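Local coordinates for protein origin of replication complex subunit 1B (Arabidopsis thaliana, PDB 5HH7) that binds the unmodified histone H3 tail through its BAH-PHD cassette and, as a component of the origin recognition complex, acts in DNA replication and transcriptional regulation, at residues V34-D39 with A181-E186; I136-K141 with W149-W154. One frame throughout, in Å; residues are numbered along the deposited sequence.

Contact 1: residues V34-D39 with A181-E186; sequences VKRRED and ADIEME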
loop_
_atom_site.group_PDB
_atom_site.type_symbol
_atom_site.label_atom_id
_atom_site.label_comp_id
_atom_site.label_asym_id
_atom_site.label_seq_id
_atom_site.Cartn_x
_atom_site.Cartn_y
_atom_site.Cartn_z
ATOM N N VAL A 34 4.625 -8.207 -0.418
ATOM C CA VAL A 34 5.503 -9.363 -0.568
ATOM C C VAL A 34 6.880 -9.148 0.059
ATOM O O VAL A 34 7.498 -8.089 -0.097
ATOM C CB VAL A 34 5.681 -9.767 -2.051
ATOM C CG1 VAL A 34 6.614 -10.969 -2.176
ATOM C CG2 VAL A 34 4.329 -10.073 -2.688
ATOM N N LYS A 35 7.345 -10.162 0.779
ATOM C CA LYS A 35 8.709 -10.201 1.281
ATOM C C LYS A 35 9.457 -11.301 0.542
ATOM O O LYS A 35 9.283 -12.483 0.839
ATOM C CB LYS A 35 8.710 -10.487 2.782
ATOM C CG LYS A 35 10.081 -10.791 3.381
ATOM C CD LYS A 35 10.969 -9.573 3.375
ATOM C CE LYS A 35 11.691 -9.375 4.703
ATOM N NZ LYS A 35 12.789 -10.358 4.960
ATOM N N ARG A 36 10.284 -10.915 -0.424
ATOM C CA ARG A 36 10.989 -11.890 -1.250
ATOM C C ARG A 36 12.087 -12.617 -0.472
ATOM O O ARG A 36 12.629 -12.088 0.500
ATOM C CB ARG A 36 11.562 -11.220 -2.502
ATOM C CG ARG A 36 10.509 -10.568 -3.392
ATOM C CD ARG A 36 11.102 -10.075 -4.708
ATOM N NE ARG A 36 11.579 -11.167 -5.553
ATOM C CZ ARG A 36 11.993 -11.017 -6.808
ATOM N NH1 ARG A 36 11.984 -9.817 -7.375
ATOM N NH2 ARG A 36 12.415 -12.068 -7.501
ATOM N N ARG A 37 12.401 -13.834 -0.909
ATOM C CA ARG A 37 13.402 -14.671 -0.251
ATOM C C ARG A 37 14.747 -13.968 -0.122
ATOM O O ARG A 37 15.448 -14.112 0.881
ATOM C CB ARG A 37 13.603 -15.977 -1.024
ATOM C CG ARG A 37 12.416 -16.912 -1.010
ATOM C CD ARG A 37 12.073 -17.339 0.401
ATOM N NE ARG A 37 11.234 -18.531 0.407
ATOM C CZ ARG A 37 10.612 -19.003 1.482
ATOM N NH1 ARG A 37 10.723 -18.376 2.646
ATOM N NH2 ARG A 37 9.873 -20.099 1.388
ATOM N N GLU A 38 15.095 -13.203 -1.150
ATOM C CA GLU A 38 16.409 -12.582 -1.237
ATOM C C GLU A 38 16.504 -11.283 -0.432
ATOM O O GLU A 38 17.594 -10.734 -0.265
ATOM C CB GLU A 38 16.773 -12.321 -2.703
ATOM C CG GLU A 38 16.767 -13.566 -3.590
ATOM C CD GLU A 38 15.382 -13.920 -4.114
ATOM O OE1 GLU A 38 14.394 -13.314 -3.651
ATOM O OE2 GLU A 38 15.284 -14.803 -4.995
ATOM N N ASP A 39 15.369 -10.801 0.067
ATOM C CA ASP A 39 15.340 -9.557 0.830
ATOM C C ASP A 39 16.166 -9.654 2.111
ATOM O O ASP A 39 16.268 -10.718 2.722
ATOM C CB ASP A 39 13.902 -9.154 1.162
ATOM C CG ASP A 39 13.107 -8.750 -0.064
ATOM O OD1 ASP A 39 13.707 -8.603 -1.150
ATOM O OD2 ASP A 39 11.878 -8.564 0.061
ATOM N N ALA A 181 7.389 -12.037 -11.866
ATOM C CA ALA A 181 8.251 -13.040 -11.249
ATOM C C ALA A 181 7.450 -14.158 -10.594
ATOM O O ALA A 181 6.334 -13.940 -10.114
ATOM C CB ALA A 181 9.174 -12.392 -10.227
ATOM N N ASP A 182 8.030 -15.353 -10.579
ATOM C CA ASP A 182 7.464 -16.472 -9.840
ATOM C C ASP A 182 7.864 -16.354 -8.378
ATOM O O ASP A 182 9.048 -16.280 -8.052
ATOM C CB ASP A 182 7.940 -17.807 -10.412
ATOM C CG ASP A 182 7.461 -18.037 -11.834
ATOM O OD1 ASP A 182 6.635 -17.240 -12.326
ATOM O OD2 ASP A 182 7.904 -19.027 -12.454
ATOM N N ILE A 183 6.863 -16.335 -7.506
ATOM C CA ILE A 183 7.067 -16.120 -6.082
ATOM C C ILE A 183 6.259 -17.142 -5.294
ATOM O O ILE A 183 5.084 -17.361 -5.579
ATOM C CB ILE A 183 6.603 -14.704 -5.676
ATOM C CG1 ILE A 183 7.465 -13.632 -6.350
ATOM C CG2 ILE A 183 6.631 -14.535 -4.166
ATOM C CD1 ILE A 183 8.845 -13.476 -5.741
ATOM N N GLU A 184 6.885 -17.779 -4.310
ATOM C CA GLU A 184 6.172 -18.717 -3.452
ATOM C C GLU A 184 5.119 -17.970 -2.639
ATOM O O GLU A 184 5.373 -16.864 -2.160
ATOM C CB GLU A 184 7.145 -19.438 -2.520
ATOM C CG GLU A 184 8.101 -20.378 -3.231
ATOM C CD GLU A 184 9.396 -20.580 -2.469
ATOM O OE1 GLU A 184 9.807 -21.745 -2.289
ATOM O OE2 GLU A 184 10.008 -19.570 -2.059
ATOM N N MET A 185 3.941 -18.569 -2.486
ATOM C CA MET A 185 2.860 -17.938 -1.730
ATOM C C MET A 185 3.253 -17.709 -0.274
ATOM O O MET A 185 2.693 -16.846 0.401
ATOM C CB MET A 185 1.573 -18.767 -1.809
ATOM C CG MET A 185 0.893 -18.733 -3.169
ATOM S SD MET A 185 -0.818 -19.302 -3.098
ATOM C CE MET A 185 -1.602 -17.916 -2.282
ATOM N N GLU A 186 4.223 -18.486 0.196
ATOM C CA GLU A 186 4.776 -18.319 1.534
ATOM C C GLU A 186 5.399 -16.932 1.713
ATOM O O GLU A 186 5.514 -16.432 2.833
ATOM C CB GLU A 186 5.823 -19.404 1.797
ATOM C CG GLU A 186 6.391 -19.411 3.204
ATOM C CD GLU A 186 7.570 -20.353 3.348
ATOM O OE1 GLU A 186 7.678 -21.302 2.542
ATOM O OE2 GLU A 186 8.397 -20.137 4.259
#

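Contact 2: residues I136-K141 with W149-W154; sequences IDKLWK and WIRARW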
loop_
_atom_site.group_PDB
_atom_site.type_symbol
_atom_site.label_atom_id
_atom_site.label_comp_id
_atom_site.label_asym_id
_atom_site.label_seq_id
_atom_site.Cartn_x
_atom_site.Cartn_y
_atom_site.Cartn_z
ATOM N N ILE A 136 -1.592 -10.166 -8.170
ATOM C CA ILE A 136 -1.527 -11.589 -8.462
ATOM C C ILE A 136 -1.987 -11.875 -9.888
ATOM O O ILE A 136 -3.159 -11.699 -10.227
ATOM C CB ILE A 136 -2.346 -12.412 -7.460
ATOM C CG1 ILE A 136 -1.799 -12.208 -6.043
ATOM C CG2 ILE A 136 -2.304 -13.879 -7.839
ATOM C CD1 ILE A 136 -2.508 -13.027 -4.979
ATOM N N ASP A 137 -1.047 -12.314 -10.717
ATOM C CA ASP A 137 -1.321 -12.594 -12.121
ATOM C C ASP A 137 -1.805 -14.028 -12.295
ATOM O O ASP A 137 -2.781 -14.285 -13.001
ATOM C CB ASP A 137 -0.060 -12.352 -12.954
ATOM C CG ASP A 137 -0.312 -12.457 -14.442
ATOM O OD1 ASP A 137 -0.941 -11.538 -15.004
ATOM O OD2 ASP A 137 0.131 -13.454 -15.050
ATOM N N LYS A 138 -1.113 -14.960 -11.647
ATOM C CA LYS A 138 -1.489 -16.371 -11.679
ATOM C C LYS A 138 -1.306 -16.982 -10.294
ATOM O O LYS A 138 -0.569 -16.446 -9.470
ATOM C CB LYS A 138 -0.623 -17.140 -12.682
ATOM C CG LYS A 138 -0.687 -16.639 -14.117
ATOM C CD LYS A 138 -2.028 -16.943 -14.760
ATOM C CE LYS A 138 -2.007 -16.599 -16.242
ATOM N NZ LYS A 138 -1.561 -15.194 -16.463
ATOM N N LEU A 139 -1.993 -18.093 -10.044
ATOM C CA LEU A 139 -1.759 -18.912 -8.860
ATOM C C LEU A 139 -1.665 -20.362 -9.301
ATOM O O LEU A 139 -2.454 -20.809 -10.133
ATOM C CB LEU A 139 -2.905 -18.777 -7.855
ATOM C CG LEU A 139 -3.201 -17.417 -7.228
ATOM C CD1 LEU A 139 -4.565 -16.928 -7.681
ATOM C CD2 LEU A 139 -3.131 -17.500 -5.706
ATOM N N TRP A 140 -0.712 -21.104 -8.749
ATOM C CA TRP A 140 -0.616 -22.521 -9.081
ATOM C C TRP A 140 0.042 -23.371 -8.003
ATOM O O TRP A 140 0.780 -22.870 -7.151
ATOM C CB TRP A 140 0.105 -22.729 -10.417
ATOM C CG TRP A 140 1.599 -22.592 -10.351
ATOM C CD1 TRP A 140 2.506 -23.581 -10.092
ATOM C CD2 TRP A 140 2.360 -21.397 -10.566
ATOM N NE1 TRP A 140 3.783 -23.074 -10.125
ATOM C CE2 TRP A 140 3.721 -21.735 -10.415
ATOM C CE3 TRP A 140 2.023 -20.074 -10.867
ATOM C CZ2 TRP A 140 4.744 -20.798 -10.557
ATOM C CZ3 TRP A 140 3.040 -19.144 -11.010
ATOM C CH2 TRP A 140 4.383 -19.511 -10.852
ATOM N N LYS A 141 -0.246 -24.666 -8.056
ATOM C CA LYS A 141 0.436 -25.639 -7.229
ATOM C C LYS A 141 1.485 -26.333 -8.086
ATOM O O LYS A 141 1.182 -26.839 -9.165
ATOM C CB LYS A 141 -0.557 -26.664 -6.677
ATOM C CG LYS A 141 0.068 -27.695 -5.752
ATOM C CD LYS A 141 -0.983 -28.621 -5.162
ATOM C CE LYS A 141 -1.722 -29.386 -6.247
ATOM N NZ LYS A 141 -2.719 -30.335 -5.673
ATOM N N TRP A 149 2.436 -21.323 -5.535
ATOM C CA TRP A 149 3.163 -20.176 -6.063
ATOM C C TRP A 149 2.189 -19.172 -6.657
ATOM O O TRP A 149 1.038 -19.502 -6.939
ATOM C CB TRP A 149 4.097 -20.614 -7.192
ATOM C CG TRP A 149 5.288 -21.425 -6.796
ATOM C CD1 TRP A 149 5.301 -22.735 -6.405
ATOM C CD2 TRP A 149 6.653 -20.993 -6.799
ATOM N NE1 TRP A 149 6.590 -23.136 -6.144
ATOM C CE2 TRP A 149 7.438 -22.084 -6.379
ATOM C CE3 TRP A 149 7.286 -19.781 -7.105
ATOM C CZ2 TRP A 149 8.824 -22.004 -6.258
ATOM C CZ3 TRP A 149 8.661 -19.702 -6.983
ATOM C CH2 TRP A 149 9.416 -20.808 -6.564
ATOM N N ILE A 150 2.662 -17.947 -6.860
ATOM C CA ILE A 150 1.946 -16.984 -7.684
ATOM C C ILE A 150 2.881 -16.426 -8.745
ATOM O O ILE A 150 4.104 -16.473 -8.594
ATOM C CB ILE A 150 1.418 -15.772 -6.868
ATOM C CG1 ILE A 150 2.582 -15.007 -6.228
ATOM C CG2 ILE A 150 0.396 -16.209 -5.827
ATOM C CD1 ILE A 150 2.210 -13.634 -5.692
ATOM N N ARG A 151 2.313 -15.925 -9.835
ATOM C CA ARG A 151 3.062 -15.068 -10.739
ATOM C C ARG A 151 2.764 -13.637 -10.321
ATOM O O ARG A 151 1.631 -13.173 -10.455
ATOM C CB ARG A 151 2.657 -15.295 -12.196
ATOM C CG ARG A 151 3.490 -14.490 -13.188
ATOM C CD ARG A 151 3.214 -14.889 -14.627
ATOM N NE ARG A 151 4.170 -14.279 -15.552
ATOM C CZ ARG A 151 3.837 -13.466 -16.549
ATOM N NH1 ARG A 151 2.565 -13.165 -16.765
ATOM N NH2 ARG A 151 4.776 -12.962 -17.337
ATOM N N ALA A 152 3.770 -12.953 -9.793
ATOM C CA ALA A 152 3.591 -11.599 -9.294
ATOM C C ALA A 152 3.864 -10.569 -10.379
ATOM O O ALA A 152 4.846 -10.680 -11.104
ATOM C CB ALA A 152 4.506 -11.356 -8.104
ATOM N N ARG A 153 2.984 -9.578 -10.489
ATOM C CA ARG A 153 3.240 -8.419 -11.334
ATOM C C ARG A 153 3.554 -7.255 -10.407
ATOM O O ARG A 153 2.677 -6.767 -9.691
ATOM C CB ARG A 153 2.033 -8.091 -12.213
ATOM C CG ARG A 153 2.307 -6.989 -13.234
ATOM C CD ARG A 153 1.085 -6.671 -14.091
ATOM N NE ARG A 153 1.354 -5.573 -15.019
ATOM C CZ ARG A 153 0.458 -5.065 -15.861
ATOM N NH1 ARG A 153 -0.776 -5.556 -15.898
ATOM N NH2 ARG A 153 0.797 -4.066 -16.668
ATOM N N TRP A 154 4.812 -6.822 -10.416
ATOM C CA TRP A 154 5.306 -5.890 -9.406
ATOM C C TRP A 154 4.767 -4.472 -9.539
ATOM O O TRP A 154 4.704 -3.917 -10.637
ATOM C CB TRP A 154 6.838 -5.838 -9.429
ATOM C CG TRP A 154 7.506 -7.149 -9.144
ATOM C CD1 TRP A 154 8.307 -7.860 -9.991
ATOM C CD2 TRP A 154 7.433 -7.906 -7.930
ATOM N NE1 TRP A 154 8.739 -9.013 -9.377
ATOM C CE2 TRP A 154 8.219 -9.065 -8.111
ATOM C CE3 TRP A 154 6.782 -7.719 -6.707
ATOM C CZ2 TRP A 154 8.366 -10.032 -7.117
ATOM C CZ3 TRP A 154 6.931 -8.682 -5.721
ATOM C CH2 TRP A 154 7.719 -9.820 -5.932
#

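Contact 1: residues V34-D39 with A181-E186
A salt-bridge network in which Arg37 joins Glu184 and Glu186 ties the loop after strand 31-34 to the end of strand 175-184 and the 3-10 turn that follows it. The guanidinium of Arg37 meets both acids with its edge. Its NE donates to Glu184 OE2 at 2.9 Å (N-H...O 151°), reaching that oxygen on its syn side though somewhat out of the carboxylate plane. The two terminal nitrogens turn to Glu186: Arg37 NH2 lies 2.8 Å from Glu186 OE1, and Arg37 NH1 3.3 Å from Glu186 OE2, both bent, weak hydrogen bonds within the salt bridge. Since the carboxylate of Glu186 stands almost perpendicular to the guanidinium (88°), the pair is not the coplanar bidentate arrangement. Glu186 CG is anti to its backbone N (chi1 -175°), and the extended chain beyond carries the carboxylate out to the arginine.

The rest of the contact is packing round Ile183, on the beta barrel of the BAH domain. Ile183 presents two branches: CG2 touches Val34 CG1 at 4.1 Å, while CD1 packs 3.6 Å from Arg36 NE, with the arginine chain crossing it at about a right angle. Arg36 NE is buried here and has no polar partner in the model. Farther out, Arg36 NH2 lies 4.2 Å from Ala181 CB; Trp154 of strand 148-156 touches Arg36, Ala181 and Ile183, and Arg36 makes a cation-pi contact with Trp132. A type I turn from Arg36 to Asp39 shapes the loop; Asp39 OD2 accepts from Arg36 N at 2.9 Å, from above the carboxylate plane, and Asp39 OD1 bonds to Trp132 NE1.

Contact 2: residues I136-K141 with W149-W154
Backbone bonds pair Trp140 with Trp149 in both directions: Trp140 N donates to Trp149 O and Trp149 N returns to Trp140 O, the latter bond at 2.8 Å. Farther along, Arg151 N donates to Lys138 O, and Arg151 O takes Asp137 N at 2.8 Å together with a weak, long bond from Lys138 N. Asp137 and Lys138 of strand 132-142 both face Arg151 of strand 148-156.

The charged contacts gather at that irregularity. Asp137 and Arg151 lie side by side, pointing the same way, and Asp137 OD2 receives Arg151 NH1 at 3.0 Å and Lys138 NZ at 2.8 Å. Arg151 has a second conformer, so its salt bridge, described for one of them, is the less certain. In this conformer the two cations come from opposite faces of the carboxylate, and the aspartate may offset their mutual repulsion. Asp137 OD2 lies at the edge of the Arg151 guanidinium, in its plane, while NH1 approaches OD2 from above the carboxylate plane.

The aromatic packing is between the paired tryptophans. Trp149 CB sits over one face of the Trp140 indole, offset toward the rim and 3.6 Å from the centroid of the six-membered ring, a CH-pi contact. The five-membered rings are nearly parallel (6°) but slid apart, with little overlap. Trp140 CG lies between its backbone N and carbonyl carbon (chi1 77°); the indole lies over strand 148-156, Trp140 CZ3 3.5 Å from Arg151 N, and its NE1 bonds to Glu142.

Apolar contacts occupy the other face of the sheet, where Ile150 CG2 touches Leu139 CD2 at 3.8 Å and Ile136 CG2 at 4.1 Å. Together these features make an antiparallel beta hairpin of the BAH domain, interrupted by a classic beta bulge at Asp137 and Lys138 opposite Arg151.

Overall arrangement
Strand 148-156 connects the two contacts: in contact 2 it pairs with strand 132-142, and along its other edge with strand 175-184, which supplies residues 181-184 of contact 1. Probable backbone hydrogen bonds run from Ala152 N to Ala181 O and from Ile150 N to Ile183 O, both 2.8 Å, while Trp149 CE3 packs on the backbone of Ile183. Contact 2 is strand on strand, with a bulge; four of its touching residues are buried and none fully exposed. Contact 1 relies on side chains to hold a loop against a strand end, with Val34 and Ile183 buried and Arg37 and Glu186 at the surface. Each has a salt-bridge network, centred on an arginine in contact 1 and on an aspartate in contact 2.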